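Local coordinates for protein nucleoporin nup120 (Schizosaccharomyces pombe, PDB 4GQ2) that serves as a structural component of the nuclear pore complex, whose nucleoporins can also act as docking partners for transport factors, at residues 25-30 against 103-108; 128-133 against 182-187; 137-142 against 160-165. One frame throughout, in Å; residues are numbered along the deposited sequence.

Overall arrangement
The three contacts lie in and between neighbouring blades of the beta-propeller domain. Interaction 3 pairs the last two strands of the four-stranded blade 115-163; interaction 2 packs a face of that same sheet on the next one, 173-210. Their centres lie about 8 Å apart, and strands 126-133 and 138-143 are hydrogen-bonded neighbours in one sheet, Tyr139 N lying 2.7 Å from Ala131 O. Interaction 1, in the preceding sheet, is centred about 11 Å from interaction 3 and about 16 Å from interaction 2. Tyr139 bridges toward it: its ring meets Phe107 edge-to-face, and CE1 of Tyr139 sits 3.6 Å from Val27 CG2. Phe107 also reaches interaction 2, through CD2 to Thr133 CG2 at 3.7 Å.

Interaction 1 of 3, residues 25-30 against 103-108; sequences LWVPAL and VKIHFP
A parallel strand pair at the edge of a five-stranded propeller sheet joins 25-30 to 103-108, strand 21-26 being outermost and 101-106 its neighbour. Three backbone hydrogen bonds hold it. Leu25 N gives to Lys104 O at 2.8 Å, His106 N gives to Leu25 O in the plane of that carbonyl, and past the end of the strand Val27 N still reaches His106 O, longer at 3.3 Å but nearly straight.

Aromatic contacts lie on the face carrying Trp26 and His106. Both side chains have CG anti to the carbonyl carbon and run the same way, so the six-membered ring of Trp26 and the imidazole form an offset stack, planes 12° apart and His106 CD2 3.5 Å from Trp26 CE2. His106 CB adds a CH-pi contact over the five-membered ring of Trp26. The imidazole is also met in its plane by Leu25 O, 3.2 Å from His106 CD2.

Apolar packing centres on Val27, which is buried and also touches Tyr139 and Cys160 of the next blade. Its CG1 lies against Ile105 CG2 and over the Phe107 ring, a CH-pi contact. The other methyl, CG2, occupies the crowded position between backbone N and carbonyl carbon and ends 3.6 Å from Pro108 CD.

Interaction 2 of 3, residues 128-133 against 182-187; sequences IIYAIT and SEICVS
Two consecutive blades of the beta-propeller pack face to face here, strand 128-133 against strand 183-187. The segments run in roughly the same direction, their axes 28° apart and 9.8 Å at closest approach, so side chains and not backbone hydrogen bonds fill the gap.

Tyr130 makes the largest share of the contact. With CG anti to the carbonyl carbon (chi1 -61°), its ring is directed at the facing strand and is sandwiched: Ile128 CG2 lies over one face, toward the rim, and Ile184 covers the opposite one. Ile184 CD1 makes a CH-pi contact, 3.6 Å from Tyr130 CG, while Ile184 CG2 sits 4.0 Å from Tyr130 CE1. The hydroxyl passes close to the backbone at Ser182 and Glu183 but hydrogen bonds to Ser180 O, which ties the ring's tip to the turn leading into the next strand. An alanine here, lacking ring and hydroxyl, would probably loosen the packing against Ile184 and the hold on that turn.

Farther along, Ile132 CD1 and Val186 CG2 meet tip to tip at 4.0 Å, and Met176 of strand 173-178 touches Tyr130, Ile132 and Ile184. Apolar side chains meeting between successive four-stranded sheets are typical of the blade-to-blade interface of a beta-propeller.

Interaction 3 of 3, residues 137-142 against 160-165; sequences VLYYIR and CLCYRP
Strands 138-142 and 160-163 run antiparallel, their axes 4.7 Å apart at 164°, with Leu138-Tyr163 and Tyr140-Leu161 as the hydrogen-bonded pairs and Tyr139-Cys162 and Ile141-Cys160 as the non-hydrogen-bonded ones. Three of the four bonds, Leu138 N to Tyr163 O, Tyr163 N to Leu138 O and Tyr140 N to Leu161 O, are 2.8 Å and run nearly along the C=O axis. The return bond, Leu161 N to Tyr140 O, is longer at 3.1 Å; it is straight at the hydrogen, but its donor sits above the carbonyl plane.

On the face with Tyr139 and Ile141, two cysteine sulfurs flank the Tyr139 ring in oblique sulfur-aromatic contacts. Cys162 SG, anti to its carbonyl carbon, comes to 3.6 Å from Tyr139 CE1. Cys160 SG is instead anti to the backbone N (chi1 -168°), which places it between Tyr139 CD1 and Ile141 CG1, 3.9 Å from the latter. Val137 CG1 lies over one face of the same ring, toward its rim.

The other face holds Leu138, Tyr140, Leu161 and Tyr163. Tyr140, with CG anti to the backbone N, lies alongside Leu161, and its CD2 is 4.1 Å from Leu161 CD2. Tyr140 CB abuts the edge of the Tyr163 ring in its plane, 3.8 Å from CE2. Leu138 crosses Tyr163 obliquely, putting CD2 beside Tyr163 CB, and its CB touches Pro165 CG. This side faces the following blade: Leu198 contacts both Tyr140 and Tyr163, and the hydroxyl of the buried Tyr140 hydrogen bonds to Thr181 O. An outermost strand paired to its neighbour by backbone bonds, with apolar side chains packed on each face, is characteristic of the four-stranded antiparallel blade of a beta-propeller.

Interaction 1 of 3, residues 25-30 against 103-108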
loop_
_atom_site.group_PDB
_atom_site.type_symbol
_atom_site.label_atom_id
_atom_site.label_comp_id
_atom_site.label_asym_id
_atom_site.label_seq_id
_atom_site.Cartn_x
_atom_site.Cartn_y
_atom_site.Cartn_z
ATOM N N LEU A 25 28.622 -11.525 -6.204
ATOM C CA LEU A 25 29.880 -12.261 -6.169
ATOM C C LEU A 25 30.187 -12.925 -7.506
ATOM O O LEU A 25 29.275 -13.309 -8.241
ATOM C CB LEU A 25 29.835 -13.329 -5.090
ATOM C CG LEU A 25 29.527 -12.949 -3.648
ATOM C CD1 LEU A 25 29.658 -14.191 -2.772
ATOM C CD2 LEU A 25 30.466 -11.851 -3.177
ATOM N N TRP A 26 31.478 -13.046 -7.807
ATOM C CA TRP A 26 31.967 -13.769 -8.985
ATOM C C TRP A 26 32.889 -14.858 -8.543
ATOM O O TRP A 26 33.841 -14.607 -7.796
ATOM C CB TRP A 26 32.723 -12.834 -9.921
ATOM C CG TRP A 26 31.832 -11.933 -10.734
ATOM C CD1 TRP A 26 31.474 -12.076 -12.072
ATOM C CD2 TRP A 26 31.143 -10.716 -10.283
ATOM N NE1 TRP A 26 30.639 -11.060 -12.471
ATOM C CE2 TRP A 26 30.400 -10.209 -11.447
ATOM C CE3 TRP A 26 31.068 -10.020 -9.080
ATOM C CZ2 TRP A 26 29.629 -9.057 -11.384
ATOM C CZ3 TRP A 26 30.290 -8.856 -9.031
ATOM C CH2 TRP A 26 29.588 -8.386 -10.157
ATOM N N VAL A 27 32.615 -16.083 -8.995
ATOM C CA VAL A 27 33.504 -17.217 -8.723
ATOM C C VAL A 27 34.832 -16.997 -9.463
ATOM O O VAL A 27 34.838 -16.382 -10.539
ATOM C CB VAL A 27 32.860 -18.578 -9.096
ATOM C CG1 VAL A 27 31.581 -18.803 -8.301
ATOM C CG2 VAL A 27 32.581 -18.675 -10.589
ATOM N N PRO A 28 35.960 -17.453 -8.875
ATOM C CA PRO A 28 37.266 -17.302 -9.531
ATOM C C PRO A 28 37.267 -17.878 -10.950
ATOM O O PRO A 28 36.729 -18.968 -11.172
ATOM C CB PRO A 28 38.202 -18.107 -8.626
ATOM C CG PRO A 28 37.569 -18.021 -7.283
ATOM C CD PRO A 28 36.091 -18.080 -7.546
ATOM N N ALA A 29 37.849 -17.139 -11.894
ATOM C CA ALA A 29 37.893 -17.557 -13.298
ATOM C C ALA A 29 38.922 -18.667 -13.552
ATOM O O ALA A 29 40.006 -18.671 -12.964
ATOM C CB ALA A 29 38.161 -16.361 -14.201
ATOM N N LEU A 30 38.561 -19.607 -14.423
ATOM C CA LEU A 30 39.450 -20.703 -14.824
ATOM C C LEU A 30 39.673 -20.713 -16.340
ATOM O O LEU A 30 39.081 -19.910 -17.065
ATOM C CB LEU A 30 38.916 -22.050 -14.318
ATOM C CG LEU A 30 39.526 -22.615 -13.025
ATOM C CD1 LEU A 30 39.276 -21.736 -11.805
ATOM C CD2 LEU A 30 39.010 -24.022 -12.769
ATOM N N VAL A 103 22.013 -12.568 -1.920
ATOM C CA VAL A 103 23.272 -12.718 -2.637
ATOM C C VAL A 103 23.047 -13.206 -4.055
ATOM O O VAL A 103 22.157 -14.017 -4.309
ATOM C CB VAL A 103 24.357 -13.527 -1.848
ATOM C CG1 VAL A 103 23.777 -14.267 -0.655
ATOM C CG2 VAL A 103 25.160 -14.463 -2.749
ATOM N N LYS A 104 23.827 -12.653 -4.978
ATOM C CA LYS A 104 23.806 -13.060 -6.374
ATOM C C LYS A 104 25.218 -13.480 -6.780
ATOM O O LYS A 104 26.160 -12.679 -6.713
ATOM C CB LYS A 104 23.291 -11.927 -7.261
ATOM C CG LYS A 104 23.433 -12.181 -8.755
ATOM C CD LYS A 104 22.878 -11.037 -9.588
ATOM C CE LYS A 104 21.393 -10.826 -9.334
ATOM N NZ LYS A 104 20.793 -9.908 -10.337
ATOM N N ILE A 105 25.338 -14.741 -7.189
ATOM C CA ILE A 105 26.612 -15.349 -7.535
ATOM C C ILE A 105 26.659 -15.547 -9.039
ATOM O O ILE A 105 25.773 -16.174 -9.613
ATOM C CB ILE A 105 26.789 -16.698 -6.804
ATOM C CG1 ILE A 105 26.770 -16.467 -5.291
ATOM C CG2 ILE A 105 28.086 -17.378 -7.219
ATOM C CD1 ILE A 105 26.557 -17.698 -4.439
ATOM N N HIS A 106 27.686 -14.997 -9.675
ATOM C CA HIS A 106 27.860 -15.123 -11.122
ATOM C C HIS A 106 28.836 -16.210 -11.436
ATOM O O HIS A 106 29.825 -16.402 -10.715
ATOM C CB HIS A 106 28.352 -13.823 -11.745
ATOM C CG HIS A 106 27.475 -12.636 -11.457
ATOM N ND1 HIS A 106 26.540 -12.200 -12.326
ATOM C CD2 HIS A 106 27.426 -11.780 -10.359
ATOM C CE1 HIS A 106 25.922 -11.121 -11.810
ATOM N NE2 HIS A 106 26.464 -10.866 -10.604
ATOM N N PHE A 107 28.552 -16.920 -12.528
ATOM C CA PHE A 107 29.343 -18.048 -12.995
ATOM C C PHE A 107 29.769 -17.803 -14.437
ATOM O O PHE A 107 29.109 -17.038 -15.145
ATOM C CB PHE A 107 28.513 -19.330 -12.919
ATOM C CG PHE A 107 28.261 -19.809 -11.521
ATOM C CD1 PHE A 107 27.203 -19.298 -10.772
ATOM C CD2 PHE A 107 29.080 -20.780 -10.949
ATOM C CE1 PHE A 107 26.972 -19.745 -9.482
ATOM C CE2 PHE A 107 28.854 -21.229 -9.654
ATOM C CZ PHE A 107 27.799 -20.711 -8.921
ATOM N N PRO A 108 30.878 -18.442 -14.876
ATOM C CA PRO A 108 31.336 -18.318 -16.265
ATOM C C PRO A 108 30.501 -19.173 -17.209
ATOM O O PRO A 108 30.546 -18.979 -18.429
ATOM C CB PRO A 108 32.777 -18.850 -16.223
ATOM C CG PRO A 108 33.102 -19.101 -14.788
ATOM C CD PRO A 108 31.796 -19.271 -14.076
#

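Interaction 2 of 3, residues 128-133 against 182-187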
loop_
_atom_site.group_PDB
_atom_site.type_symbol
_atom_site.label_atom_id
_atom_site.label_comp_id
_atom_site.label_asym_id
_atom_site.label_seq_id
_atom_site.Cartn_x
_atom_site.Cartn_y
_atom_site.Cartn_z
ATOM N N ILE A 128 27.239 -24.759 3.218
ATOM C CA ILE A 128 28.023 -25.040 2.020
ATOM C C ILE A 128 27.106 -25.228 0.811
ATOM O O ILE A 128 26.048 -25.849 0.921
ATOM C CB ILE A 128 28.905 -26.299 2.248
ATOM C CG1 ILE A 128 30.263 -25.907 2.836
ATOM C CG2 ILE A 128 29.114 -27.099 0.972
ATOM C CD1 ILE A 128 30.268 -25.703 4.338
ATOM N N ILE A 129 27.503 -24.674 -0.334
ATOM C CA ILE A 129 26.839 -24.992 -1.597
ATOM C C ILE A 129 27.792 -25.674 -2.583
ATOM O O ILE A 129 28.874 -25.156 -2.880
ATOM C CB ILE A 129 26.243 -23.749 -2.287
ATOM C CG1 ILE A 129 25.365 -22.961 -1.322
ATOM C CG2 ILE A 129 25.435 -24.157 -3.521
ATOM C CD1 ILE A 129 25.136 -21.535 -1.767
ATOM N N TYR A 130 27.375 -26.839 -3.075
ATOM C CA TYR A 130 27.993 -27.480 -4.228
ATOM C C TYR A 130 27.226 -27.069 -5.478
ATOM O O TYR A 130 26.002 -27.205 -5.530
ATOM C CB TYR A 130 27.922 -29.002 -4.109
ATOM C CG TYR A 130 28.616 -29.607 -2.913
ATOM C CD1 TYR A 130 29.985 -29.888 -2.939
ATOM C CD2 TYR A 130 27.898 -29.931 -1.764
ATOM C CE1 TYR A 130 30.620 -30.454 -1.842
ATOM C CE2 TYR A 130 28.524 -30.495 -0.661
ATOM C CZ TYR A 130 29.880 -30.756 -0.705
ATOM O OH TYR A 130 30.494 -31.322 0.389
ATOM N N ALA A 131 27.947 -26.578 -6.485
ATOM C CA ALA A 131 27.351 -26.199 -7.762
ATOM C C ALA A 131 28.179 -26.693 -8.942
ATOM O O ALA A 131 29.406 -26.570 -8.948
ATOM C CB ALA A 131 27.172 -24.691 -7.838
ATOM N N ILE A 132 27.493 -27.261 -9.932
ATOM C CA ILE A 132 28.126 -27.734 -11.161
ATOM C C ILE A 132 27.512 -27.008 -12.346
ATOM O O ILE A 132 26.282 -26.927 -12.488
ATOM C CB ILE A 132 27.987 -29.268 -11.338
ATOM C CG1 ILE A 132 28.759 -30.011 -10.238
ATOM C CG2 ILE A 132 28.488 -29.699 -12.711
ATOM C CD1 ILE A 132 28.326 -31.446 -10.010
ATOM N N THR A 133 28.378 -26.479 -13.197
ATOM C CA THR A 133 27.944 -25.714 -14.345
ATOM C C THR A 133 27.939 -26.596 -15.593
ATOM O O THR A 133 28.413 -27.730 -15.554
ATOM C CB THR A 133 28.837 -24.475 -14.537
ATOM O OG1 THR A 133 30.194 -24.885 -14.737
ATOM C CG2 THR A 133 28.767 -23.585 -13.303
ATOM N N SER A 182 32.121 -32.221 2.980
ATOM C CA SER A 182 33.328 -32.511 2.213
ATOM C C SER A 182 33.122 -33.615 1.180
ATOM O O SER A 182 33.988 -33.849 0.333
ATOM C CB SER A 182 34.485 -32.862 3.150
ATOM O OG SER A 182 34.221 -34.065 3.854
ATOM N N GLU A 183 31.970 -34.280 1.242
ATOM C CA GLU A 183 31.672 -35.395 0.341
ATOM C C GLU A 183 30.385 -35.183 -0.440
ATOM O O GLU A 183 29.371 -34.759 0.112
ATOM C CB GLU A 183 31.597 -36.716 1.117
ATOM C CG GLU A 183 32.926 -37.201 1.686
ATOM C CD GLU A 183 32.748 -38.102 2.895
ATOM O OE1 GLU A 183 32.286 -37.611 3.953
ATOM O OE2 GLU A 183 33.077 -39.302 2.789
ATOM N N ILE A 184 30.442 -35.490 -1.730
ATOM C CA ILE A 184 29.275 -35.438 -2.604
ATOM C C ILE A 184 29.307 -36.578 -3.629
ATOM O O ILE A 184 30.373 -36.984 -4.090
ATOM C CB ILE A 184 29.150 -34.062 -3.313
ATOM C CG1 ILE A 184 27.895 -34.012 -4.189
ATOM C CG2 ILE A 184 30.396 -33.744 -4.136
ATOM C CD1 ILE A 184 27.239 -32.656 -4.246
ATOM N N CYS A 185 28.133 -37.100 -3.961
ATOM C CA CYS A 185 27.993 -38.065 -5.039
ATOM C C CYS A 185 27.395 -37.415 -6.274
ATOM O O CYS A 185 26.477 -36.602 -6.178
ATOM C CB CYS A 185 27.115 -39.234 -4.608
ATOM S SG CYS A 185 27.829 -40.223 -3.283
ATOM N N VAL A 186 27.926 -37.790 -7.433
ATOM C CA VAL A 186 27.477 -37.268 -8.714
ATOM C C VAL A 186 27.285 -38.445 -9.667
ATOM O O VAL A 186 28.212 -39.219 -9.904
ATOM C CB VAL A 186 28.497 -36.263 -9.300
ATOM C CG1 VAL A 186 28.051 -35.754 -10.661
ATOM C CG2 VAL A 186 28.726 -35.104 -8.343
ATOM N N SER A 187 26.074 -38.585 -10.194
ATOM C CA SER A 187 25.775 -39.629 -11.169
ATOM C C SER A 187 25.845 -39.057 -12.576
ATOM O O SER A 187 25.691 -37.843 -12.776
ATOM C CB SER A 187 24.394 -40.241 -10.909
ATOM O OG SER A 187 23.357 -39.303 -11.144
#

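Interaction 3 of 3, residues 137-142 against 160-165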
loop_
_atom_site.group_PDB
_atom_site.type_symbol
_atom_site.label_atom_id
_atom_site.label_comp_id
_atom_site.label_asym_id
_atom_site.label_seq_id
_atom_site.Cartn_x
_atom_site.Cartn_y
_atom_site.Cartn_z
ATOM N N VAL A 137 32.590 -27.572 -14.270
ATOM C CA VAL A 137 33.387 -27.182 -13.105
ATOM C C VAL A 137 32.555 -27.368 -11.827
ATOM O O VAL A 137 31.392 -26.981 -11.784
ATOM C CB VAL A 137 33.875 -25.722 -13.216
ATOM C CG1 VAL A 137 34.742 -25.352 -12.026
ATOM C CG2 VAL A 137 34.659 -25.511 -14.506
ATOM N N LEU A 138 33.145 -27.981 -10.803
ATOM C CA LEU A 138 32.494 -28.124 -9.503
ATOM C C LEU A 138 32.936 -27.003 -8.566
ATOM O O LEU A 138 34.130 -26.802 -8.331
ATOM C CB LEU A 138 32.804 -29.489 -8.875
ATOM C CG LEU A 138 32.508 -29.667 -7.377
ATOM C CD1 LEU A 138 31.013 -29.733 -7.077
ATOM C CD2 LEU A 138 33.200 -30.907 -6.836
ATOM N N TYR A 139 31.962 -26.276 -8.029
ATOM C CA TYR A 139 32.259 -25.167 -7.145
ATOM C C TYR A 139 31.844 -25.477 -5.728
ATOM O O TYR A 139 30.774 -26.029 -5.496
ATOM C CB TYR A 139 31.576 -23.901 -7.622
ATOM C CG TYR A 139 32.042 -23.414 -8.973
ATOM C CD1 TYR A 139 33.157 -22.579 -9.089
ATOM C CD2 TYR A 139 31.355 -23.767 -10.135
ATOM C CE1 TYR A 139 33.580 -22.117 -10.330
ATOM C CE2 TYR A 139 31.765 -23.304 -11.379
ATOM C CZ TYR A 139 32.876 -22.480 -11.473
ATOM O OH TYR A 139 33.282 -22.025 -12.710
ATOM N N TYR A 140 32.709 -25.117 -4.787
ATOM C CA TYR A 140 32.476 -25.380 -3.376
ATOM C C TYR A 140 32.408 -24.039 -2.646
ATOM O O TYR A 140 33.445 -23.438 -2.327
ATOM C CB TYR A 140 33.592 -26.275 -2.826
ATOM C CG TYR A 140 33.442 -26.669 -1.377
ATOM C CD1 TYR A 140 32.663 -27.760 -1.005
ATOM C CD2 TYR A 140 34.094 -25.961 -0.377
ATOM C CE1 TYR A 140 32.536 -28.132 0.325
ATOM C CE2 TYR A 140 33.971 -26.319 0.955
ATOM C CZ TYR A 140 33.196 -27.399 1.303
ATOM O OH TYR A 140 33.088 -27.735 2.638
ATOM N N ILE A 141 31.179 -23.579 -2.405
ATOM C CA ILE A 141 30.925 -22.229 -1.892
ATOM C C ILE A 141 30.526 -22.226 -0.420
ATOM O O ILE A 141 29.545 -22.867 -0.029
ATOM C CB ILE A 141 29.846 -21.498 -2.724
ATOM C CG1 ILE A 141 30.283 -21.367 -4.186
ATOM C CG2 ILE A 141 29.562 -20.114 -2.151
ATOM C CD1 ILE A 141 29.133 -21.137 -5.147
ATOM N N ARG A 142 31.298 -21.504 0.389
ATOM C CA ARG A 142 30.997 -21.339 1.812
ATOM C C ARG A 142 30.189 -20.066 2.053
ATOM O O ARG A 142 30.616 -18.974 1.685
ATOM C CB ARG A 142 32.277 -21.298 2.645
ATOM C CG ARG A 142 32.852 -22.652 3.030
ATOM C CD ARG A 142 33.817 -22.474 4.194
ATOM N NE ARG A 142 34.827 -23.528 4.299
ATOM C CZ ARG A 142 35.940 -23.587 3.569
ATOM N NH1 ARG A 142 36.196 -22.669 2.643
ATOM N NH2 ARG A 142 36.795 -24.579 3.758
ATOM N N CYS A 160 35.076 -19.336 -2.134
ATOM C CA CYS A 160 34.849 -20.205 -3.277
ATOM C C CYS A 160 36.086 -21.003 -3.693
ATOM O O CYS A 160 37.114 -20.431 -4.036
ATOM C CB CYS A 160 34.333 -19.413 -4.469
ATOM S SG CYS A 160 33.723 -20.493 -5.776
ATOM N N LEU A 161 35.955 -22.327 -3.659
ATOM C CA LEU A 161 36.970 -23.257 -4.148
ATOM C C LEU A 161 36.467 -23.899 -5.441
ATOM O O LEU A 161 35.300 -24.299 -5.530
ATOM C CB LEU A 161 37.238 -24.339 -3.094
ATOM C CG LEU A 161 38.315 -24.166 -2.007
ATOM C CD1 LEU A 161 38.479 -22.735 -1.517
ATOM C CD2 LEU A 161 38.045 -25.100 -0.832
ATOM N N CYS A 162 37.345 -23.993 -6.437
ATOM C CA CYS A 162 36.993 -24.589 -7.728
ATOM C C CYS A 162 37.688 -25.917 -7.969
ATOM O O CYS A 162 38.898 -26.049 -7.758
ATOM C CB CYS A 162 37.325 -23.634 -8.872
ATOM S SG CYS A 162 36.729 -21.969 -8.562
ATOM N N TYR A 163 36.913 -26.890 -8.434
ATOM C CA TYR A 163 37.421 -28.225 -8.701
ATOM C C TYR A 163 37.051 -28.670 -10.104
ATOM O O TYR A 163 35.953 -28.385 -10.580
ATOM C CB TYR A 163 36.850 -29.213 -7.693
ATOM C CG TYR A 163 37.243 -28.936 -6.264
ATOM C CD1 TYR A 163 38.450 -29.413 -5.746
ATOM C CD2 TYR A 163 36.403 -28.211 -5.419
ATOM C CE1 TYR A 163 38.812 -29.171 -4.426
ATOM C CE2 TYR A 163 36.758 -27.957 -4.101
ATOM C CZ TYR A 163 37.961 -28.441 -3.609
ATOM O OH TYR A 163 38.314 -28.195 -2.302
ATOM N N ARG A 164 37.979 -29.368 -10.757
ATOM C CA ARG A 164 37.724 -29.985 -12.055
ATOM C C ARG A 164 37.920 -31.499 -11.957
ATOM O O ARG A 164 39.001 -32.005 -12.262
ATOM C CB ARG A 164 38.639 -29.393 -13.129
ATOM C CG ARG A 164 38.229 -28.014 -13.610
ATOM C CD ARG A 164 39.197 -27.511 -14.665
ATOM N NE ARG A 164 38.755 -26.249 -15.251
ATOM C CZ ARG A 164 39.458 -25.536 -16.125
ATOM N NH1 ARG A 164 40.653 -25.949 -16.533
ATOM N NH2 ARG A 164 38.964 -24.403 -16.594
ATOM N N PRO A 165 36.868 -32.227 -11.534
ATOM C CA PRO A 165 36.977 -33.670 -11.324
ATOM C C PRO A 165 37.261 -34.389 -12.633
ATOM O O PRO A 165 36.711 -34.025 -13.673
ATOM C CB PRO A 165 35.593 -34.064 -10.786
ATOM C CG PRO A 165 34.936 -32.779 -10.396
ATOM C CD PRO A 165 35.484 -31.763 -11.347
#